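Local coordinates for proteasome accessory factor B/C (PafBC) (Paenarthrobacter aurescens, PDB 6SJ9), which acts as a transcriptional regulator of the bacterial DNA damage response, probably binding DNA through winged helix-turn-helix regions, at residues S98-L103 and A438-L443; A538-K543 and R547-D552; G196-R201 and R205-S210; R245-V250 and A305-A310; G598-Y603 and G614-E619. One frame throughout, in Å; residues are numbered along the deposited sequence.

Interaction 1: residues S98-L103 and A438-L443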
# COMPACT_ATOMS: atom_id res chain seq x y z
N SER A 98 9.80 8.38 5.59
CA SER A 98 8.93 8.30 4.43
C SER A 98 8.79 6.89 3.91
O SER A 98 7.72 6.52 3.43
CB SER A 98 9.50 9.19 3.32
OG SER A 98 9.71 10.51 3.80
N THR A 99 9.86 6.08 4.01
CA THR A 99 9.76 4.71 3.53
C THR A 99 8.90 3.86 4.46
O THR A 99 8.04 3.12 3.99
CB THR A 99 11.16 4.08 3.39
OG1 THR A 99 11.99 4.95 2.62
CG2 THR A 99 11.08 2.71 2.71
N VAL A 100 9.06 4.02 5.77
CA VAL A 100 8.19 3.33 6.72
C VAL A 100 6.75 3.71 6.46
O VAL A 100 5.85 2.86 6.38
CB VAL A 100 8.57 3.71 8.15
CG1 VAL A 100 7.47 3.13 9.14
CG2 VAL A 100 9.93 3.22 8.47
N LEU A 101 6.52 5.00 6.27
CA LEU A 101 5.18 5.50 6.02
C LEU A 101 4.57 4.85 4.79
O LEU A 101 3.34 4.74 4.68
CB LEU A 101 5.25 7.01 5.87
CG LEU A 101 3.95 7.72 6.06
CD1 LEU A 101 3.50 7.45 7.45
CD2 LEU A 101 4.21 9.14 5.82
N LEU A 102 5.41 4.49 3.83
CA LEU A 102 4.96 3.83 2.61
C LEU A 102 4.42 2.44 2.88
O LEU A 102 3.38 2.05 2.33
CB LEU A 102 6.16 3.75 1.67
CG LEU A 102 6.04 3.07 0.33
CD1 LEU A 102 4.72 3.47 -0.30
CD2 LEU A 102 7.23 3.58 -0.53
N LEU A 103 5.06 1.70 3.77
CA LEU A 103 4.56 0.38 4.12
C LEU A 103 3.25 0.54 4.88
O LEU A 103 2.30 -0.20 4.66
CB LEU A 103 5.63 -0.38 4.92
CG LEU A 103 5.30 -1.79 5.28
CD1 LEU A 103 4.87 -2.56 4.08
CD2 LEU A 103 6.52 -2.45 6.02
N ALA A 438 0.26 1.75 13.41
CA ALA A 438 0.04 1.04 14.66
C ALA A 438 0.12 -0.47 14.47
O ALA A 438 0.58 -1.20 15.37
CB ALA A 438 -1.28 1.48 15.31
N MSE A 439 -0.29 -0.97 13.31
CA MSE A 439 -0.10 -2.40 13.04
C MSE A 439 1.42 -2.69 12.95
O MSE A 439 1.91 -3.65 13.55
CB MSE A 439 -0.80 -2.79 11.75
CG MSE A 439 -2.32 -2.78 11.80
SE MSE A 439 -2.98 -4.13 13.13
CE MSE A 439 -3.28 -5.67 12.01
N LEU A 440 2.17 -1.85 12.22
CA LEU A 440 3.63 -2.01 12.18
C LEU A 440 4.22 -1.95 13.58
O LEU A 440 5.15 -2.70 13.90
CB LEU A 440 4.30 -0.95 11.29
CG LEU A 440 3.99 -1.09 9.80
CD1 LEU A 440 4.61 0.07 8.98
CD2 LEU A 440 4.51 -2.46 9.29
N GLY A 441 3.69 -1.07 14.43
CA GLY A 441 4.18 -0.95 15.79
C GLY A 441 3.82 -2.11 16.69
O GLY A 441 4.45 -2.30 17.73
N ASP A 442 2.85 -2.91 16.29
CA ASP A 442 2.47 -4.07 17.08
C ASP A 442 3.23 -5.36 16.70
O ASP A 442 2.97 -6.40 17.29
CB ASP A 442 0.94 -4.25 16.98
CG ASP A 442 0.39 -5.12 18.08
OD1 ASP A 442 0.79 -4.88 19.24
OD2 ASP A 442 -0.46 -6.01 17.81
N LEU A 443 4.13 -5.33 15.72
CA LEU A 443 4.90 -6.52 15.32
C LEU A 443 5.80 -7.00 16.47
O LEU A 443 6.21 -6.19 17.32
CB LEU A 443 5.78 -6.21 14.12
CG LEU A 443 5.07 -5.99 12.82
CD1 LEU A 443 6.04 -5.29 11.86
CD2 LEU A 443 4.60 -7.36 12.31

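Interaction 2: residues A538-K543 and R547-D552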
# COMPACT_ATOMS: atom_id res chain seq x y z
N ALA A 538 -7.55 -16.09 14.75
CA ALA A 538 -7.79 -17.40 15.33
C ALA A 538 -7.31 -18.48 14.37
O ALA A 538 -7.43 -18.33 13.15
CB ALA A 538 -9.27 -17.60 15.64
N TYR A 539 -6.80 -19.57 14.91
CA TYR A 539 -6.52 -20.73 14.08
C TYR A 539 -7.84 -21.45 13.85
O TYR A 539 -8.48 -21.89 14.81
CB TYR A 539 -5.46 -21.66 14.73
CG TYR A 539 -5.10 -22.78 13.75
CD1 TYR A 539 -5.81 -23.96 13.72
CD2 TYR A 539 -4.07 -22.62 12.82
CE1 TYR A 539 -5.52 -24.99 12.80
CE2 TYR A 539 -3.75 -23.64 11.90
CZ TYR A 539 -4.49 -24.82 11.90
OH TYR A 539 -4.20 -25.82 11.01
N CYS A 540 -8.28 -21.53 12.60
CA CYS A 540 -9.56 -22.13 12.27
C CYS A 540 -9.35 -23.60 11.91
O CYS A 540 -8.58 -23.91 11.01
CB CYS A 540 -10.24 -21.40 11.12
SG CYS A 540 -11.76 -22.28 10.55
N HIS A 541 -9.95 -24.51 12.69
CA HIS A 541 -9.78 -25.92 12.36
C HIS A 541 -10.56 -26.34 11.13
O HIS A 541 -10.26 -27.39 10.59
CB HIS A 541 -10.12 -26.83 13.56
CG HIS A 541 -9.09 -26.70 14.62
ND1 HIS A 541 -9.19 -25.77 15.64
CD2 HIS A 541 -7.84 -27.20 14.69
CE1 HIS A 541 -8.08 -25.80 16.36
NE2 HIS A 541 -7.24 -26.65 15.79
N SER A 542 -11.55 -25.58 10.68
CA SER A 542 -12.16 -25.91 9.39
C SER A 542 -11.31 -25.52 8.18
O SER A 542 -11.33 -26.23 7.19
CB SER A 542 -13.54 -25.28 9.27
OG SER A 542 -14.36 -25.89 10.24
N LYS A 543 -10.61 -24.39 8.20
CA LYS A 543 -9.73 -24.06 7.08
C LYS A 543 -8.33 -24.62 7.29
O LYS A 543 -7.49 -24.51 6.39
CB LYS A 543 -9.64 -22.53 6.89
CG LYS A 543 -10.95 -21.84 6.70
CD LYS A 543 -11.74 -22.44 5.50
CE LYS A 543 -12.63 -21.40 4.85
NZ LYS A 543 -13.91 -22.04 4.43
N ARG A 547 -7.12 -17.48 10.44
CA ARG A 547 -7.99 -16.53 9.79
C ARG A 547 -8.23 -15.37 10.73
O ARG A 547 -7.98 -15.47 11.94
CB ARG A 547 -9.34 -17.17 9.40
CG ARG A 547 -9.22 -18.35 8.43
CD ARG A 547 -8.96 -17.81 7.03
NE ARG A 547 -8.89 -18.83 5.98
CZ ARG A 547 -7.88 -19.68 5.78
NH1 ARG A 547 -6.80 -19.69 6.57
NH2 ARG A 547 -7.95 -20.54 4.78
N ASN A 548 -8.76 -14.27 10.17
CA ASN A 548 -9.09 -13.07 10.93
C ASN A 548 -10.55 -12.80 10.71
O ASN A 548 -10.97 -12.57 9.58
CB ASN A 548 -8.23 -11.87 10.49
CG ASN A 548 -6.83 -12.05 10.95
OD1 ASN A 548 -6.49 -11.61 12.05
ND2 ASN A 548 -6.02 -12.79 10.21
N PHE A 549 -11.31 -12.83 11.80
CA PHE A 549 -12.76 -12.72 11.77
C PHE A 549 -13.18 -11.36 12.32
O PHE A 549 -12.50 -10.78 13.17
CB PHE A 549 -13.38 -13.84 12.64
CG PHE A 549 -13.03 -15.29 12.18
CD1 PHE A 549 -11.96 -15.97 12.73
CD2 PHE A 549 -13.83 -15.96 11.27
CE1 PHE A 549 -11.67 -17.32 12.36
CE2 PHE A 549 -13.55 -17.30 10.87
CZ PHE A 549 -12.47 -17.96 11.40
N ARG A 550 -14.35 -10.91 11.89
CA ARG A 550 -14.95 -9.69 12.39
C ARG A 550 -15.81 -10.02 13.60
O ARG A 550 -16.71 -10.87 13.51
CB ARG A 550 -15.82 -9.01 11.33
CG ARG A 550 -15.03 -8.43 10.12
CD ARG A 550 -15.96 -7.78 9.09
NE ARG A 550 -16.81 -6.71 9.65
CZ ARG A 550 -16.48 -5.40 9.66
NH1 ARG A 550 -15.32 -5.00 9.13
NH2 ARG A 550 -17.31 -4.50 10.21
N LEU A 551 -15.56 -9.33 14.72
CA LEU A 551 -16.36 -9.53 15.91
C LEU A 551 -17.84 -9.31 15.61
O LEU A 551 -18.71 -10.05 16.11
CB LEU A 551 -15.89 -8.60 17.03
CG LEU A 551 -16.36 -8.97 18.44
CD1 LEU A 551 -15.79 -10.29 18.80
CD2 LEU A 551 -15.82 -7.96 19.42
N ASP A 552 -18.14 -8.31 14.78
CA ASP A 552 -19.54 -8.00 14.57
C ASP A 552 -20.16 -8.98 13.63
O ASP A 552 -21.32 -8.77 13.26
CB ASP A 552 -19.76 -6.55 14.05
CG ASP A 552 -19.21 -6.29 12.63
OD1 ASP A 552 -18.92 -7.22 11.83
OD2 ASP A 552 -19.07 -5.09 12.28

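Interaction 3: residues G196-R201 and R205-S210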
# COMPACT_ATOMS: atom_id res chain seq x y z
N GLY A 196 20.29 3.77 -19.43
CA GLY A 196 21.26 2.83 -19.95
C GLY A 196 21.88 3.38 -21.21
O GLY A 196 21.55 4.48 -21.67
N LEU A 197 22.85 2.62 -21.74
CA LEU A 197 23.50 3.00 -23.00
C LEU A 197 22.60 2.54 -24.15
O LEU A 197 22.39 1.34 -24.36
CB LEU A 197 24.90 2.38 -23.08
CG LEU A 197 25.68 2.64 -24.38
CD1 LEU A 197 25.85 4.14 -24.46
CD2 LEU A 197 27.08 2.04 -24.33
N ASP A 198 22.04 3.49 -24.89
CA ASP A 198 21.27 3.19 -26.08
C ASP A 198 22.25 2.96 -27.22
O ASP A 198 22.91 3.90 -27.65
CB ASP A 198 20.35 4.36 -26.39
CG ASP A 198 19.40 4.08 -27.54
OD1 ASP A 198 19.86 3.58 -28.59
OD2 ASP A 198 18.20 4.40 -27.41
N ARG A 199 22.37 1.72 -27.69
CA ARG A 199 23.36 1.41 -28.72
C ARG A 199 22.96 1.99 -30.06
O ARG A 199 23.83 2.19 -30.90
CB ARG A 199 23.60 -0.09 -28.86
CG ARG A 199 24.25 -0.71 -27.69
CD ARG A 199 25.43 0.07 -27.18
NE ARG A 199 26.50 0.27 -28.15
CZ ARG A 199 27.70 -0.31 -28.07
NH1 ARG A 199 27.97 -1.12 -27.06
NH2 ARG A 199 28.63 -0.08 -28.99
N GLY A 200 21.65 2.24 -30.27
CA GLY A 200 21.21 2.88 -31.50
C GLY A 200 21.64 4.33 -31.61
O GLY A 200 21.99 4.81 -32.70
N ARG A 201 21.67 5.05 -30.49
CA ARG A 201 22.15 6.42 -30.44
C ARG A 201 23.61 6.50 -30.01
O ARG A 201 24.21 7.57 -30.10
CB ARG A 201 21.30 7.24 -29.48
CG ARG A 201 20.01 7.84 -30.05
CD ARG A 201 19.04 6.82 -30.65
NE ARG A 201 17.73 7.43 -30.84
CZ ARG A 201 16.67 6.80 -31.33
NH1 ARG A 201 15.51 7.44 -31.46
NH2 ARG A 201 16.75 5.52 -31.70
N ARG A 205 20.73 7.22 -22.44
CA ARG A 205 19.35 7.66 -22.63
C ARG A 205 18.53 7.22 -21.42
O ARG A 205 18.87 6.25 -20.73
CB ARG A 205 18.68 7.10 -23.89
CG ARG A 205 19.22 7.63 -25.21
CD ARG A 205 18.66 9.04 -25.42
NE ARG A 205 19.05 9.65 -26.69
CZ ARG A 205 20.30 9.99 -27.00
NH1 ARG A 205 21.29 9.75 -26.14
NH2 ARG A 205 20.57 10.60 -28.17
N VAL A 206 17.49 8.00 -21.14
CA VAL A 206 16.56 7.73 -20.07
C VAL A 206 15.20 7.40 -20.68
O VAL A 206 14.74 8.09 -21.60
CB VAL A 206 16.47 8.91 -19.10
CG1 VAL A 206 15.72 8.45 -17.86
CG2 VAL A 206 17.86 9.39 -18.74
N PHE A 207 14.62 6.31 -20.23
CA PHE A 207 13.35 5.80 -20.72
C PHE A 207 12.34 5.78 -19.58
O PHE A 207 12.60 5.16 -18.55
CB PHE A 207 13.57 4.39 -21.26
CG PHE A 207 14.60 4.32 -22.36
CD1 PHE A 207 14.27 4.64 -23.68
CD2 PHE A 207 15.91 4.01 -22.06
CE1 PHE A 207 15.22 4.59 -24.69
CE2 PHE A 207 16.87 3.91 -23.07
CZ PHE A 207 16.53 4.21 -24.37
N ARG A 208 11.17 6.38 -19.78
CA ARG A 208 10.08 6.23 -18.82
C ARG A 208 9.41 4.87 -18.99
O ARG A 208 9.07 4.49 -20.10
CB ARG A 208 9.04 7.33 -18.95
CG ARG A 208 9.56 8.74 -19.11
CD ARG A 208 8.34 9.71 -19.24
NE ARG A 208 7.38 9.40 -18.17
CZ ARG A 208 7.30 10.02 -17.00
NH1 ARG A 208 6.39 9.63 -16.10
NH2 ARG A 208 8.16 10.99 -16.70
N LEU A 209 9.31 4.10 -17.92
CA LEU A 209 8.72 2.75 -18.03
C LEU A 209 7.31 2.82 -18.60
O LEU A 209 6.94 1.99 -19.46
CB LEU A 209 8.72 2.05 -16.67
CG LEU A 209 9.80 1.03 -16.34
CD1 LEU A 209 11.14 1.66 -16.45
CD2 LEU A 209 9.64 0.45 -14.93
N SER A 210 6.55 3.86 -18.23
CA SER A 210 5.17 3.97 -18.69
C SER A 210 5.10 4.14 -20.21
O SER A 210 4.05 3.84 -20.79
CB SER A 210 4.46 5.13 -17.99
OG SER A 210 4.95 6.40 -18.41

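Interaction 4: residues R245-V250 and A305-A310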
# COMPACT_ATOMS: atom_id res chain seq x y z
N ARG A 245 -0.22 19.29 -17.21
CA ARG A 245 -1.30 19.47 -18.18
C ARG A 245 -2.67 19.34 -17.49
O ARG A 245 -2.76 18.93 -16.34
CB ARG A 245 -1.15 18.46 -19.32
CG ARG A 245 0.11 18.69 -20.19
CD ARG A 245 0.80 17.37 -20.61
NE ARG A 245 0.03 16.66 -21.63
CZ ARG A 245 0.41 15.53 -22.21
NH1 ARG A 245 1.56 14.95 -21.88
NH2 ARG A 245 -0.38 14.96 -23.12
N GLN A 246 -3.72 19.75 -18.20
CA GLN A 246 -5.10 19.76 -17.69
C GLN A 246 -5.99 18.79 -18.46
O GLN A 246 -6.03 18.82 -19.69
CB GLN A 246 -5.73 21.15 -17.78
CG GLN A 246 -7.17 21.21 -17.25
CD GLN A 246 -7.69 22.65 -17.06
OE1 GLN A 246 -7.28 23.36 -16.14
NE2 GLN A 246 -8.59 23.07 -17.95
N ALA A 247 -6.70 17.94 -17.72
CA ALA A 247 -7.67 17.01 -18.27
C ALA A 247 -9.10 17.50 -18.01
O ALA A 247 -9.38 18.13 -16.99
CB ALA A 247 -7.47 15.62 -17.64
N THR A 248 -10.00 17.19 -18.95
CA THR A 248 -11.42 17.53 -18.83
C THR A 248 -12.22 16.23 -18.84
O THR A 248 -12.14 15.45 -19.80
CB THR A 248 -11.87 18.46 -19.95
OG1 THR A 248 -10.97 19.57 -20.03
CG2 THR A 248 -13.26 19.02 -19.67
N LEU A 249 -12.96 15.98 -17.76
CA LEU A 249 -13.59 14.70 -17.53
C LEU A 249 -15.07 14.90 -17.22
O LEU A 249 -15.45 15.84 -16.52
CB LEU A 249 -12.92 13.95 -16.37
CG LEU A 249 -11.40 13.81 -16.44
CD1 LEU A 249 -10.90 13.12 -15.16
CD2 LEU A 249 -10.92 13.08 -17.70
N VAL A 250 -15.90 14.01 -17.76
CA VAL A 250 -17.30 13.88 -17.37
C VAL A 250 -17.42 12.62 -16.54
O VAL A 250 -17.11 11.53 -17.02
CB VAL A 250 -18.23 13.83 -18.59
CG1 VAL A 250 -19.62 13.50 -18.13
CG2 VAL A 250 -18.22 15.16 -19.33
N ALA A 305 -6.92 14.86 -26.35
CA ALA A 305 -7.07 13.67 -27.19
C ALA A 305 -6.03 12.60 -26.88
O ALA A 305 -6.31 11.42 -27.04
CB ALA A 305 -7.02 14.07 -28.67
N GLU A 306 -4.82 12.99 -26.49
CA GLU A 306 -3.82 11.98 -26.17
C GLU A 306 -4.23 11.17 -24.95
O GLU A 306 -4.01 9.96 -24.89
CB GLU A 306 -2.45 12.64 -25.97
CG GLU A 306 -1.25 11.68 -26.12
CD GLU A 306 0.04 12.11 -25.39
OE1 GLU A 306 0.09 13.26 -24.88
OE2 GLU A 306 1.00 11.30 -25.33
N LEU A 307 -4.89 11.84 -23.98
CA LEU A 307 -5.43 11.16 -22.81
C LEU A 307 -6.58 10.24 -23.19
O LEU A 307 -6.68 9.11 -22.71
CB LEU A 307 -5.90 12.21 -21.80
CG LEU A 307 -6.54 11.61 -20.56
CD1 LEU A 307 -5.47 10.76 -19.96
CD2 LEU A 307 -6.91 12.71 -19.62
N SER A 308 -7.50 10.75 -24.00
CA SER A 308 -8.64 9.97 -24.46
C SER A 308 -8.19 8.74 -25.22
O SER A 308 -8.76 7.65 -25.06
CB SER A 308 -9.54 10.86 -25.32
OG SER A 308 -10.43 10.08 -26.09
N ALA A 309 -7.20 8.89 -26.09
CA ALA A 309 -6.79 7.74 -26.90
C ALA A 309 -6.14 6.68 -26.05
O ALA A 309 -6.24 5.48 -26.36
CB ALA A 309 -5.86 8.18 -28.03
N ALA A 310 -5.49 7.08 -24.96
CA ALA A 310 -4.87 6.10 -24.07
C ALA A 310 -5.91 5.29 -23.31
O ALA A 310 -5.73 4.08 -23.11
CB ALA A 310 -3.89 6.79 -23.13

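Interaction 5: residues G598-Y603 and G614-E619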
# COMPACT_ATOMS: atom_id res chain seq x y z
N GLY A 598 3.28 -10.10 -13.46
CA GLY A 598 3.46 -9.68 -12.07
C GLY A 598 2.19 -9.59 -11.23
O GLY A 598 2.26 -9.67 -9.99
N LEU A 599 1.03 -9.47 -11.87
CA LEU A 599 -0.21 -9.41 -11.08
C LEU A 599 -0.46 -10.70 -10.29
O LEU A 599 -1.08 -10.65 -9.22
CB LEU A 599 -1.37 -9.08 -12.00
CG LEU A 599 -1.18 -7.72 -12.67
CD1 LEU A 599 -2.26 -7.53 -13.66
CD2 LEU A 599 -1.27 -6.59 -11.60
N ALA A 600 0.03 -11.86 -10.78
CA ALA A 600 -0.15 -13.10 -10.03
C ALA A 600 0.54 -13.04 -8.67
O ALA A 600 0.12 -13.74 -7.73
CB ALA A 600 0.37 -14.32 -10.81
N ASP A 601 1.65 -12.29 -8.57
CA ASP A 601 2.31 -12.09 -7.27
C ASP A 601 1.56 -11.08 -6.40
O ASP A 601 1.36 -11.30 -5.20
CB ASP A 601 3.73 -11.62 -7.51
CG ASP A 601 4.65 -12.72 -8.03
OD1 ASP A 601 4.48 -13.92 -7.69
OD2 ASP A 601 5.54 -12.34 -8.83
N ASP A 602 1.14 -9.98 -7.01
CA ASP A 602 0.43 -8.96 -6.26
C ASP A 602 -0.81 -9.54 -5.57
O ASP A 602 -1.17 -9.09 -4.48
CB ASP A 602 0.02 -7.81 -7.20
CG ASP A 602 1.22 -7.12 -7.82
OD1 ASP A 602 2.38 -7.35 -7.38
OD2 ASP A 602 1.02 -6.39 -8.81
N TYR A 603 -1.45 -10.55 -6.17
CA TYR A 603 -2.66 -11.12 -5.58
C TYR A 603 -2.43 -12.52 -5.01
O TYR A 603 -3.40 -13.26 -4.79
CB TYR A 603 -3.78 -11.07 -6.62
CG TYR A 603 -4.25 -9.62 -6.86
CD1 TYR A 603 -3.55 -8.78 -7.74
CD2 TYR A 603 -5.33 -9.07 -6.17
CE1 TYR A 603 -3.94 -7.44 -7.96
CE2 TYR A 603 -5.73 -7.71 -6.39
CZ TYR A 603 -5.03 -6.91 -7.28
OH TYR A 603 -5.39 -5.58 -7.50
N GLY A 614 4.98 -16.74 -22.47
CA GLY A 614 5.34 -16.07 -21.24
C GLY A 614 4.17 -15.56 -20.43
O GLY A 614 4.39 -14.98 -19.35
N GLY A 615 2.93 -15.77 -20.90
CA GLY A 615 1.75 -15.49 -20.11
C GLY A 615 1.52 -16.56 -19.08
O GLY A 615 2.33 -17.47 -18.91
N LEU A 616 0.38 -16.48 -18.39
CA LEU A 616 0.09 -17.55 -17.45
C LEU A 616 -1.38 -17.55 -17.06
O LEU A 616 -2.05 -16.52 -17.13
CB LEU A 616 0.91 -17.47 -16.17
CG LEU A 616 0.89 -16.19 -15.35
CD1 LEU A 616 1.20 -16.50 -13.93
CD2 LEU A 616 1.94 -15.29 -15.86
N LEU A 617 -1.87 -18.74 -16.71
CA LEU A 617 -3.10 -18.88 -15.96
C LEU A 617 -2.84 -18.64 -14.50
O LEU A 617 -1.81 -19.07 -13.96
CB LEU A 617 -3.71 -20.27 -16.12
CG LEU A 617 -4.00 -20.83 -17.50
CD1 LEU A 617 -4.63 -22.23 -17.37
CD2 LEU A 617 -4.89 -19.90 -18.32
N ALA A 618 -3.79 -18.02 -13.83
CA ALA A 618 -3.61 -17.72 -12.42
C ALA A 618 -4.94 -17.77 -11.70
O ALA A 618 -5.88 -17.05 -12.07
CB ALA A 618 -2.94 -16.37 -12.23
N GLU A 619 -5.02 -18.61 -10.70
CA GLU A 619 -6.18 -18.71 -9.84
C GLU A 619 -5.95 -17.83 -8.61
O GLU A 619 -5.00 -18.05 -7.86
CB GLU A 619 -6.33 -20.18 -9.46
CG GLU A 619 -7.58 -20.58 -8.80
CD GLU A 619 -7.56 -22.07 -8.54
OE1 GLU A 619 -8.16 -22.82 -9.35
OE2 GLU A 619 -6.89 -22.48 -7.57

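Interaction 1: residues S98-L103 and A438-L443
Leu440 reaches across to two residues of helix 95-118: its CD1 meets Val100, and its CD2, helped by CD1, meets Leu103. No hydrogen bond crosses; the side chains meet by apolar contact, and one methyl also touches a backbone carbonyl. CD2 of Leu440 lies 3.8 Å from CD2 of Leu103, the nearest approach in the pair, and the same Leu440 CD2 is 4.1 Å from Leu103 CG, so the two leucines meet at a slant through their branched ends. The other methyl, Leu440 CD1, rests 4.2 Å from Val100 CG1, the two side chains lying alongside and pointing opposite ways. That methyl also sits against the helix backbone, with Leu440 CD1 4.0 Å from Val100 O. In Leu103, CB already points at the other helix, and with CG anti to the backbone N (chi1 -176°) CG and CD2 come against Leu440 CD2.

Cutting Leu440 back to an alanine removes both methyls, which would probably open a gap between the helices beside Val100 and Leu103.

Around this pair, Leu458 of helix 457-469 touches both Val100 and Leu440, Leu349 of helix 346-360 lies against Leu103, and Ala104 and Leu107, farther along helix 95-118, also touch Leu440. The N-terminal half thus packs here against a helix of the PafC helix-turn-helix region.

Interaction 2: residues A538-K543 and R547-D552
Ala538 and Arg547 form an antiparallel hydrogen-bonded pair, with two backbone bonds: Ala538 N to Arg547 O at 2.9 Å and Arg547 N to Ala538 O, also 2.9 Å. Beside this pair the ring of Phe549 turns its edge to the other strand, with CE1 4.1 Å from Ala538 CB and CZ 4.1 Å from Cys540 CB. Arg547 bends at chi2 (-77°) and lays one guanidinium face against Lys543, whose CB comes 3.4 Å from Arg547 NH2; the aliphatic part of the lysine makes this contact, and its ammonium group turns elsewhere, Lys543 NZ staying 6.2 Å from Arg547 NH2.

In the next shell, Lys543 N donates to Cys540 SG at 3.4 Å, a bond that helps fix the turn carrying the lysine. With an alanine in place of Arg547, Lys543 CB would probably lose the flat group it rests on, and Cys540 CB its neighbour at Arg547 CG. Farther out, Tyr509 meets Phe549 edge-to-face, and the Phe536 ring also packs on it. Arg550 holds Asp552 side-on, through NE and NH2, where the strand ends.

The whole is a beta hairpin, strands 533-540 and 545-550, at one margin of the Sm-like sheet of the second WYL domain.

Interaction 3: residues G196-R201 and R205-S210
Arg205 runs out from its strand past Asp198 and ends against Arg201. At the root, Arg205 CB is 4.1 Å from Asp198 CB. The next atom packs closer, Arg205 CG standing 3.7 Å from the same Asp198 CB and 4.0 Å from Asp198 OD2. A bend at chi2 (-77°) then carries the chain over to Arg201, whose CG lies 3.9 Å from Arg205 NE. The aliphatic CB and CG of Arg201 lie over one face of the Arg205 guanidinium, the nearest pair being Arg201 CG and Arg205 NH2 at 3.4 Å, while Arg205 NH1 is hydrogen-bonded to a residue just beyond the segments. The two guanidinium planes stand 80° apart, and the charged end of Arg201 goes on to a salt bridge with Glu176.

Both carboxylate oxygens of Asp198 have partners. OD2 pairs with Arg178 and lies in the plane of the Phe207 ring, at the edge, 3.5 Å from Phe207 CZ, where the slightly positive ring hydrogens would suit a carboxylate oxygen. OD1 accepts from Arg201 N at 3.0 Å, from above the carboxylate plane, and so holds the turn that places Arg201.

Gly196 and Arg205 tie the backbones together in an antiparallel hydrogen-bonded pair, Gly196 N to Arg205 O being 3.1 Å. The result is a beta hairpin of the first WYL domain, strands 191-198 and 203-208, its connection stabilised by an Asx motif at Asp198.

Interaction 4: residues R245-V250 and A305-A310
Arg245 and Glu306 approach with their side chains at about a right angle, yet their flat ends are almost coplanar, the guanidinium and carboxylate planes lying 13° apart. Glu306 OE1 comes to the edge of the guanidinium and makes a salt bridge with Arg245 NH2. The modelled separation of Arg245 NH2 and Glu306 OE1, 2.5 Å, is very short, and its exact value is doubtful. One nitrogen faces one oxygen here. Arg245 gets there by bending at chi2 and chi3, whereas Glu306 stretches out straight beyond CG. The other carboxylate oxygen, Glu306 OE2, has a long, weak ion pair with Arg211.

Both segments belong to the first WCX domain, whose four-stranded antiparallel sheet has the 2-3-1-4 strand order of a ferredoxin-like fold. Strand 245-252 is the first of these strands and lies inside the sheet, between 275-282 and 299-303; helix 305-323 follows the last strand; its part 305-310 crosses strand 245-250 at -56°, with those axes 9.3 Å apart at their closest.

Farther along the strand the contact turns apolar. Leu307 points at the strand, its CG anti to the backbone N (chi1 178°), and brings CD2 to 3.6 Å from Ala247 CB. The small alanine lets the leucine tip come in close to the sheet. Leu249 meets the same methyl more loosely, Leu249 CD2 being 4.5 Å from Leu307 CD2. Leu288 of helix 285-294 and Val301 of strand 299-303 also touch Leu307.

Interaction 5: residues G598-Y603 and G614-E619
Leu616 carries its CG in the cramped spot between the backbone N and the carbonyl carbon (chi1 55°), and this, with chi2 at 154°, brings its CD1 methyl over to Ala600. Ala600 needs no torsion of its own: its CB leaves the short helix 599-602 heading for the strand, and Ala618 answers with a CB aimed back at the helix. Leu616 CD1 is 3.9 Å from Ala600 CB, while Ala618 CB is 4.1 Å from that same Ala600 CB. A single methyl on the helix is therefore met by two side chains from one face of the strand, since Leu616 and Ala618 lie two apart in an extended chain and point the same way.

No hydrogen bond crosses the contact. Small side chains let the backbones draw near, Ala600 CA and Ala618 CA being 6.2 Å apart, with only the two alanine CB atoms meeting between these residues. The helix is little more than a turn, kept by Asp602 N donating to Gly598 O at 3.2 Å and Tyr603 N to Leu599 O at 3.1 Å; Tyr603 is where the chain leaves helical geometry.

Leu592 of strand 586-592 touches Ala600, Leu616 and Ala618 alike and joins the three into one apolar patch. On the helix side, Asp602 makes a salt bridge with Arg341, and Tyr603 meets Phe631 edge-to-face. In the second WCX domain, helix 599-602 lies on the crossover between strands 586-592 and 607-610, covering strand 616-622, which runs between those two in the ferredoxin-like sheet.

In the fold
Interactions 2 and 3 are matching hairpins of the two WYL domains, and interactions 4 and 5 belong to the two WCX domains. The two hairpins lie on opposite sides of the chain's centre, their centres about 50 Å apart. Interaction 1 is the most central, its centre about 11 Å from the centre of the chain, and the long loop it closes contains interactions 3 and 4. Its nearest neighbour is interaction 2, about 7 Å away between nearest atoms; interactions 3 and 4 come within about 9 Å of each other, nearest atoms. A thiocyanate ion, probably from the crystallisation liquor, lies about 6 Å from the Leu440 side chain. The potassium site uses none of these residues.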